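Local coordinates for putative type VI secretion protein (Escherichia coli, PDB 6SJL), which forms the trimeric spike of the bacterial type VI secretion system and carries the phospholipase-like effector Tle1 bound to it, at the interface of chains A and B and the interface of chains A and C. Coordinates in Å, arbitrary orientation; residue numbers count along the deposited sequence, not the author numbering. Chains: chain A/B, Putative type VI secretion protein; chain C, Putative type VI secretion protein.

Contacts 1, 3 and 4 are stations along one shaft between neighbouring VgrG chains, whereas contact 2 joins VgrG to the effector. Between centres of C-alpha atoms, contacts 4 and 3 are about 51 Å apart, 3 and 1 about 23 Å, and 4 and 1 about 73 Å, nearly the sum, as expected of sites on a straight rod. They share no strand, but each has a parallel bridge to the chain B residue eight positions later, and contact 3 has another nine later. Contact 2, about 53 Å from contact 1, uses strand 783-784, so this part of the effector contact lies farther along the sequence.

Contact 1: the interface of chains A and B. Residues chain A 745, 747, 749-751; chain B 753-755.
A:Leu745 and B:Leu753 form a parallel bridge, with their side chains lying alongside each other and pointing the same way. The touch is made by one branch, CD2 of B:Leu753, which comes to 3.7 Å from CB of A:Leu745 and also brushes both of its methyls. Next to this pair the main chains are hydrogen-bonded: B:Lys754 N donates to A:Leu745 O at 2.8 Å, and the carbonyl of B:Lys754 in turn accepts from A:Cys747 N at 3.2 Å. Farther on, B:Ser755 takes over. Its hydroxyl OG is swung anti to the backbone N (chi1 174°) and forms a hydrogen bond to A:Gly749 O at 2.8 Å, while its CB rests 3.7 Å from the CD1 methyl of A:Ile751. That same methyl reaches CB of B:Leu753 at 4.0 Å, bridging the two chain B residues from the next chain A strand. The backbone ladder sets the register and the hydroxyl closes its end, where the chain B strand gives way to loop. The site lies where a loop carries chain A from strand 742-746 to strand 751-754, close to the end of the intertwined beta-stranded shaft.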
loop_
_atom_site.group_PDB
_atom_site.type_symbol
_atom_site.label_atom_id
_atom_site.label_comp_id
_atom_site.label_asym_id
_atom_site.label_seq_id
_atom_site.Cartn_x
_atom_site.Cartn_y
_atom_site.Cartn_z
ATOM N N LEU A 745 -42.044 -0.998 -3.657
ATOM C CA LEU A 745 -41.586 -1.160 -5.030
ATOM C C LEU A 745 -42.315 -0.126 -5.865
ATOM O O LEU A 745 -43.475 -0.319 -6.212
ATOM C CB LEU A 745 -41.888 -2.553 -5.551
ATOM C CG LEU A 745 -41.015 -3.722 -5.183
ATOM C CD1 LEU A 745 -41.419 -4.202 -3.849
ATOM C CD2 LEU A 745 -41.260 -4.785 -6.177
ATOM N N CYS A 747 -42.297 2.221 -9.410
ATOM C CA CYS A 747 -41.715 2.421 -10.724
ATOM C C CYS A 747 -42.689 3.203 -11.578
ATOM O O CYS A 747 -43.904 3.056 -11.420
ATOM C CB CYS A 747 -41.363 1.098 -11.411
ATOM S SG CYS A 747 -42.719 0.136 -11.949
ATOM N N GLY A 749 -42.917 2.669 -14.739
ATOM C CA GLY A 749 -43.335 1.741 -15.759
ATOM C C GLY A 749 -44.243 0.702 -15.163
ATOM O O GLY A 749 -45.187 1.041 -14.455
ATOM N N GLN A 750 -43.965 -0.563 -15.416
ATOM C CA GLN A 750 -44.763 -1.644 -14.878
ATOM C C GLN A 750 -43.919 -2.511 -13.962
ATOM O O GLN A 750 -42.710 -2.622 -14.134
ATOM C CB GLN A 750 -45.344 -2.493 -15.991
ATOM C CG GLN A 750 -44.318 -3.337 -16.672
ATOM C CD GLN A 750 -44.899 -4.588 -17.255
ATOM O OE1 GLN A 750 -46.107 -4.808 -17.206
ATOM N NE2 GLN A 750 -44.037 -5.440 -17.784
ATOM N N ILE A 751 -44.565 -3.121 -12.977
ATOM C CA ILE A 751 -43.937 -4.122 -12.129
ATOM C C ILE A 751 -44.377 -5.477 -12.637
ATOM O O ILE A 751 -45.551 -5.829 -12.540
ATOM C CB ILE A 751 -44.308 -3.936 -10.656
ATOM C CG1 ILE A 751 -43.627 -2.699 -10.104
ATOM C CG2 ILE A 751 -43.861 -5.104 -9.877
ATOM C CD1 ILE A 751 -44.241 -2.145 -8.887
ATOM N N LEU B 753 -46.705 -1.659 -3.749
ATOM C CA LEU B 753 -46.276 -1.642 -5.141
ATOM C C LEU B 753 -46.851 -0.389 -5.771
ATOM O O LEU B 753 -48.019 -0.354 -6.142
ATOM C CB LEU B 753 -46.727 -2.879 -5.894
ATOM C CG LEU B 753 -46.426 -4.253 -5.334
ATOM C CD1 LEU B 753 -46.530 -5.238 -6.451
ATOM C CD2 LEU B 753 -45.078 -4.303 -4.748
ATOM N N LYS B 754 -46.030 0.645 -5.874
ATOM C CA LYS B 754 -46.456 1.919 -6.432
ATOM C C LYS B 754 -46.078 1.975 -7.904
ATOM O O LYS B 754 -45.250 2.770 -8.328
ATOM C CB LYS B 754 -45.813 3.070 -5.683
ATOM C CG LYS B 754 -46.365 3.352 -4.349
ATOM C CD LYS B 754 -45.483 4.358 -3.690
ATOM C CE LYS B 754 -46.243 5.243 -2.745
ATOM N NZ LYS B 754 -45.339 6.234 -2.123
ATOM N N SER B 755 -46.709 1.130 -8.698
ATOM C CA SER B 755 -46.372 1.189 -10.111
ATOM C C SER B 755 -47.164 2.307 -10.768
ATOM O O SER B 755 -47.844 2.097 -11.776
ATOM C CB SER B 755 -46.620 -0.132 -10.816
ATOM O OG SER B 755 -46.401 0.038 -12.194
#

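Contact 2: the interface of chains A and C. Residues chain A 782-786; chain C 25-27.
The carboxylate of A:Glu786 meets C:Val26 through its oxygen OE1, 3.4 Å from methyl CG1, the two side chains crossing at about a right angle. The other flat groups are peptides, and they are stitched in parallel register. C:Val25 N donates to A:Ile782 O at 2.5 Å from above the carbonyl plane. The carbonyl O of the same valine accepts from A:Thr784 N, also at 2.5 Å. A third rung runs from C:Ala27 N to A:Thr784 O at 3.2 Å. One short VgrG strand, 783-784, thus extends a sheet along the start of the long effector strand 25-43, a beta-augmentation that seems to rest more on backbone than on side chains and fits the recruitment of Tle1 to the spike. Apolar groups back up the ladder. A:Leu783 slants across C:Val25, and CG1 of the valine, anti to its backbone N (chi1 176°), reaches CG of the leucine at 3.4 Å. A:Thr784 slants likewise across C:Val26, on the second bridged pair. There the threonine hydroxyl OG1 lies 3.6 Å from methyl CG2 of C:Val26.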
loop_
_atom_site.group_PDB
_atom_site.type_symbol
_atom_site.label_atom_id
_atom_site.label_comp_id
_atom_site.label_asym_id
_atom_site.label_seq_id
_atom_site.Cartn_x
_atom_site.Cartn_y
_atom_site.Cartn_z
ATOM N N ILE A 782 -44.140 -26.536 -48.095
ATOM C CA ILE A 782 -44.173 -27.996 -48.072
ATOM C C ILE A 782 -43.563 -28.484 -49.373
ATOM O O ILE A 782 -44.076 -28.176 -50.455
ATOM C CB ILE A 782 -45.586 -28.589 -47.914
ATOM C CG1 ILE A 782 -46.244 -28.199 -46.592
ATOM C CG2 ILE A 782 -45.534 -30.104 -48.030
ATOM C CD1 ILE A 782 -47.276 -27.133 -46.738
ATOM N N LEU A 783 -42.483 -29.250 -49.275
ATOM C CA LEU A 783 -41.842 -29.781 -50.471
ATOM C C LEU A 783 -42.620 -31.017 -50.889
ATOM O O LEU A 783 -42.552 -32.054 -50.233
ATOM C CB LEU A 783 -40.380 -30.121 -50.211
ATOM C CG LEU A 783 -39.456 -30.063 -51.438
ATOM C CD1 LEU A 783 -37.998 -30.101 -51.026
ATOM C CD2 LEU A 783 -39.752 -31.044 -52.565
ATOM N N THR A 784 -43.385 -30.914 -51.967
ATOM C CA THR A 784 -44.046 -32.067 -52.555
ATOM C C THR A 784 -43.544 -32.280 -53.975
ATOM O O THR A 784 -43.448 -31.333 -54.757
ATOM C CB THR A 784 -45.566 -31.895 -52.551
ATOM O OG1 THR A 784 -45.913 -30.682 -53.231
ATOM C CG2 THR A 784 -46.094 -31.849 -51.125
ATOM N N ASP A 785 -43.212 -33.523 -54.302
ATOM C CA ASP A 785 -42.833 -33.821 -55.672
ATOM C C ASP A 785 -44.077 -34.003 -56.538
ATOM O O ASP A 785 -45.213 -33.986 -56.054
ATOM C CB ASP A 785 -41.928 -35.051 -55.734
ATOM C CG ASP A 785 -42.594 -36.306 -55.214
ATOM O OD1 ASP A 785 -41.861 -37.266 -54.897
ATOM O OD2 ASP A 785 -43.837 -36.350 -55.119
ATOM N N GLU A 786 -43.841 -34.207 -57.838
ATOM C CA GLU A 786 -44.917 -34.235 -58.824
ATOM C C GLU A 786 -46.047 -35.199 -58.467
ATOM O O GLU A 786 -47.172 -35.017 -58.945
ATOM C CB GLU A 786 -44.346 -34.601 -60.196
ATOM C CG GLU A 786 -43.343 -33.599 -60.755
ATOM C CD GLU A 786 -43.974 -32.318 -61.282
ATOM O OE1 GLU A 786 -44.607 -31.589 -60.490
ATOM O OE2 GLU A 786 -43.826 -32.037 -62.489
ATOM N N VAL C 25 -43.888 -26.357 -52.151
ATOM C CA VAL C 25 -42.704 -26.589 -52.973
ATOM C C VAL C 25 -43.000 -27.782 -53.869
ATOM O O VAL C 25 -42.892 -28.937 -53.442
ATOM C CB VAL C 25 -41.422 -26.822 -52.149
ATOM C CG1 VAL C 25 -40.260 -27.140 -53.073
ATOM C CG2 VAL C 25 -41.078 -25.619 -51.313
ATOM N N VAL C 26 -43.399 -27.512 -55.108
ATOM C CA VAL C 26 -43.624 -28.553 -56.101
ATOM C C VAL C 26 -42.404 -28.602 -57.006
ATOM O O VAL C 26 -42.109 -27.636 -57.720
ATOM C CB VAL C 26 -44.913 -28.305 -56.898
ATOM C CG1 VAL C 26 -45.028 -29.287 -58.053
ATOM C CG2 VAL C 26 -46.117 -28.403 -55.975
ATOM N N ALA C 27 -41.687 -29.723 -56.960
ATOM C CA ALA C 27 -40.451 -29.885 -57.711
ATOM C C ALA C 27 -40.223 -31.366 -57.960
ATOM O O ALA C 27 -40.433 -32.185 -57.063
ATOM C CB ALA C 27 -39.268 -29.278 -56.959
#

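Contact 3: the interface of chains A and B. Residues chain A 704-705, 710, 712; chain B 712-714, 719.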
loop_
_atom_site.group_PDB
_atom_site.type_symbol
_atom_site.label_atom_id
_atom_site.label_comp_id
_atom_site.label_asym_id
_atom_site.label_seq_id
_atom_site.Cartn_x
_atom_site.Cartn_y
_atom_site.Cartn_z
ATOM N N MET A 704 -18.851 2.985 -2.854
ATOM C CA MET A 704 -18.222 2.140 -3.847
ATOM C C MET A 704 -18.864 2.464 -5.178
ATOM O O MET A 704 -20.041 2.183 -5.385
ATOM C CB MET A 704 -18.390 0.674 -3.496
ATOM C CG MET A 704 -18.053 -0.240 -4.599
ATOM S SD MET A 704 -18.088 -1.924 -4.046
ATOM C CE MET A 704 -16.352 -2.109 -3.737
ATOM N N SER A 705 -18.101 3.063 -6.067
ATOM C CA SER A 705 -18.639 3.608 -7.292
ATOM C C SER A 705 -17.947 2.968 -8.469
ATOM O O SER A 705 -16.827 2.481 -8.373
ATOM C CB SER A 705 -18.448 5.110 -7.385
ATOM O OG SER A 705 -19.061 5.777 -6.306
ATOM N N LEU A 710 -20.966 -2.516 -12.545
ATOM C CA LEU A 710 -20.523 -2.909 -11.221
ATOM C C LEU A 710 -21.061 -4.298 -10.938
ATOM O O LEU A 710 -22.250 -4.549 -11.107
ATOM C CB LEU A 710 -21.005 -1.908 -10.180
ATOM C CG LEU A 710 -20.323 -1.878 -8.829
ATOM C CD1 LEU A 710 -20.339 -0.498 -8.334
ATOM C CD2 LEU A 710 -21.060 -2.744 -7.887
ATOM N N ILE A 712 -21.193 -7.244 -8.121
ATOM C CA ILE A 712 -21.010 -7.842 -6.813
ATOM C C ILE A 712 -21.468 -9.278 -6.922
ATOM O O ILE A 712 -22.521 -9.552 -7.494
ATOM C CB ILE A 712 -21.784 -7.090 -5.726
ATOM C CG1 ILE A 712 -21.206 -5.706 -5.540
ATOM C CG2 ILE A 712 -21.709 -7.826 -4.442
ATOM C CD1 ILE A 712 -22.127 -4.786 -4.871
ATOM N N ILE B 712 -23.539 2.121 -3.160
ATOM C CA ILE B 712 -22.988 1.386 -4.280
ATOM C C ILE B 712 -23.649 1.932 -5.520
ATOM O O ILE B 712 -24.872 2.038 -5.576
ATOM C CB ILE B 712 -23.224 -0.118 -4.160
ATOM C CG1 ILE B 712 -22.477 -0.664 -2.964
ATOM C CG2 ILE B 712 -22.776 -0.798 -5.400
ATOM C CD1 ILE B 712 -23.075 -1.878 -2.427
ATOM N N GLN B 713 -22.852 2.321 -6.492
ATOM C CA GLN B 713 -23.403 3.034 -7.622
ATOM C C GLN B 713 -22.623 2.702 -8.872
ATOM O O GLN B 713 -21.406 2.569 -8.818
ATOM C CB GLN B 713 -23.377 4.525 -7.367
ATOM C CG GLN B 713 -23.907 5.311 -8.498
ATOM C CD GLN B 713 -23.843 6.771 -8.241
ATOM O OE1 GLN B 713 -23.403 7.201 -7.181
ATOM N NE2 GLN B 713 -24.254 7.559 -9.220
ATOM N N SER B 714 -23.327 2.527 -9.977
ATOM C CA SER B 714 -22.742 2.578 -11.305
ATOM C C SER B 714 -23.329 3.784 -12.003
ATOM O O SER B 714 -24.539 3.847 -12.209
ATOM C CB SER B 714 -23.024 1.317 -12.095
ATOM O OG SER B 714 -22.417 1.418 -13.349
ATOM N N VAL B 719 -25.546 -2.447 -12.393
ATOM C CA VAL B 719 -25.104 -3.015 -11.137
ATOM C C VAL B 719 -25.702 -4.401 -11.074
ATOM O O VAL B 719 -26.912 -4.559 -11.213
ATOM C CB VAL B 719 -25.535 -2.175 -9.933
ATOM C CG1 VAL B 719 -25.314 -2.942 -8.684
ATOM C CG2 VAL B 719 -24.762 -0.913 -9.880
#
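A chi1 of -161° turns CG of A:Leu710 away from its own backbone N and sends both methyls toward B:Ile712. That isoleucine is set to receive them: with chi1 at -65°, its longer branch CG1 sits beside the backbone N and leaves CG2 directed at the leucine. The side chains cross at about a right angle, and CD2 of A:Leu710 comes to 3.6 Å from CG2 of B:Ile712. The other methyl, CD1, touches CG2 as well and comes to 3.3 Å from B:Gln713 O, so it touches backbone as well as side chain. The longer branch of B:Ile712 is not idle. It reaches toward the equivalent residue of the neighbouring chain, A:Ile712, and the two meet tip to tip through their CD1 methyls at 3.9 Å. Nearer the backbone of the leucine, its CB rests 3.9 Å from CG2 of B:Val719, the residue with which A:Leu710 is paired in parallel. The strands are held in step by a backbone hydrogen bond from B:Gln713 N to A:Met704 O, 3.0 Å long. Parallel bridges join A:Met704 to B:Ile712 and A:Ser705 to B:Gln713. Branched apolar side chains thus pack between the strands while main-chain pairing fixes their register, a combination that should keep the chains of the spike interwound and its shaft stiff.

Contact 4: the interface of chains A and B. Residues chain A 554, 560, 562, 626; chain B 562-564, 629.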
loop_
_atom_site.group_PDB
_atom_site.type_symbol
_atom_site.label_atom_id
_atom_site.label_comp_id
_atom_site.label_asym_id
_atom_site.label_seq_id
_atom_site.Cartn_x
_atom_site.Cartn_y
_atom_site.Cartn_z
ATOM N N ILE A 554 31.439 7.622 9.990
ATOM C CA ILE A 554 31.674 8.582 8.932
ATOM C C ILE A 554 30.767 9.755 9.226
ATOM O O ILE A 554 29.546 9.643 9.123
ATOM C CB ILE A 554 31.410 7.986 7.552
ATOM C CG1 ILE A 554 32.520 7.013 7.210
ATOM C CG2 ILE A 554 31.354 9.057 6.519
ATOM C CD1 ILE A 554 32.057 5.813 6.555
ATOM N N ILE A 560 26.860 14.084 3.725
ATOM C CA ILE A 560 27.554 12.906 3.245
ATOM C C ILE A 560 27.120 12.704 1.812
ATOM O O ILE A 560 25.934 12.796 1.504
ATOM C CB ILE A 560 27.223 11.660 4.078
ATOM C CG1 ILE A 560 27.490 11.878 5.559
ATOM C CG2 ILE A 560 28.036 10.507 3.616
ATOM C CD1 ILE A 560 28.895 12.061 5.887
ATOM N N ILE A 562 27.767 9.640 -0.720
ATOM C CA ILE A 562 28.328 8.347 -1.051
ATOM C C ILE A 562 27.867 8.012 -2.453
ATOM O O ILE A 562 26.670 7.900 -2.710
ATOM C CB ILE A 562 27.916 7.279 -0.036
ATOM C CG1 ILE A 562 28.246 7.784 1.357
ATOM C CG2 ILE A 562 28.659 6.011 -0.289
ATOM C CD1 ILE A 562 27.919 6.851 2.434
ATOM N N MET A 626 22.211 13.346 3.505
ATOM C CA MET A 626 22.950 12.237 2.934
ATOM C C MET A 626 22.415 11.991 1.544
ATOM O O MET A 626 21.208 11.880 1.355
ATOM C CB MET A 626 22.783 10.976 3.757
ATOM C CG MET A 626 23.777 10.794 4.849
ATOM S SD MET A 626 23.589 9.204 5.620
ATOM C CE MET A 626 23.250 8.260 4.173
ATOM N N ILE B 562 27.035 6.279 9.720
ATOM C CA ILE B 562 27.251 7.338 8.753
ATOM C C ILE B 562 26.317 8.468 9.124
ATOM O O ILE B 562 25.106 8.270 9.210
ATOM C CB ILE B 562 27.013 6.856 7.321
ATOM C CG1 ILE B 562 28.014 5.763 6.992
ATOM C CG2 ILE B 562 27.192 7.985 6.372
ATOM C CD1 ILE B 562 27.594 4.885 5.913
ATOM N N SER B 563 26.873 9.639 9.369
ATOM C CA SER B 563 26.126 10.704 10.005
ATOM C C SER B 563 26.452 12.025 9.340
ATOM O O SER B 563 27.609 12.310 9.056
ATOM C CB SER B 563 26.467 10.761 11.487
ATOM O OG SER B 563 25.706 11.733 12.158
ATOM N N ALA B 564 25.429 12.819 9.063
ATOM C CA ALA B 564 25.614 14.189 8.615
ATOM C C ALA B 564 25.423 15.165 9.753
ATOM O O ALA B 564 24.959 16.285 9.549
ATOM C CB ALA B 564 24.677 14.520 7.464
ATOM N N HIS B 629 22.155 8.505 9.485
ATOM C CA HIS B 629 21.384 9.647 9.924
ATOM C C HIS B 629 21.868 10.890 9.213
ATOM O O HIS B 629 23.063 11.070 9.011
ATOM C CB HIS B 629 21.468 9.855 11.421
ATOM C CG HIS B 629 20.711 11.054 11.885
ATOM N ND1 HIS B 629 21.327 12.182 12.369
ATOM C CD2 HIS B 629 19.388 11.323 11.870
ATOM C CE1 HIS B 629 20.413 13.084 12.661
ATOM N NE2 HIS B 629 19.228 12.590 12.363
#
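B:Ile562 meets a cluster of chain A side chains, each from a different direction. A:Ile554 lies alongside, pointing the same way, with its CD1 4.1 Å from CG1 of B:Ile562. A:Ile560 slants across it and makes a branch-to-branch contact, CG2 against CG2, at 3.8 Å. A:Met626 comes in at about a right angle, and its sulfur SD touches that same CG2 at 3.9 Å, so one methyl is shared by an isoleucine and a thioether. The fourth neighbour is the equivalent residue of chain A: the two Ile562 side chains reach toward each other end on, CD1 to CD1, at 4.0 Å. The conformation of B:Ile562 explains this division of labour, since CG1 is anti to the carbonyl carbon (chi1 -63°), which turns the long branch toward A:Ile554 and A:Ile562 and the short CG2 toward A:Ile560 and A:Met626. Contact between equivalent residues is what winding of identical chains about a common axis would produce. A:Ile560 also carries its CD1 to the backbone, 3.4 Å from B:Ser563 O. The pairing of A:Ile554 with B:Ile562 is parallel, joining strand 551-556 of one chain to strand 560-563 of the other. It is fixed by B:Ser563 N, which donates to A:Ile554 O at 2.7 Å.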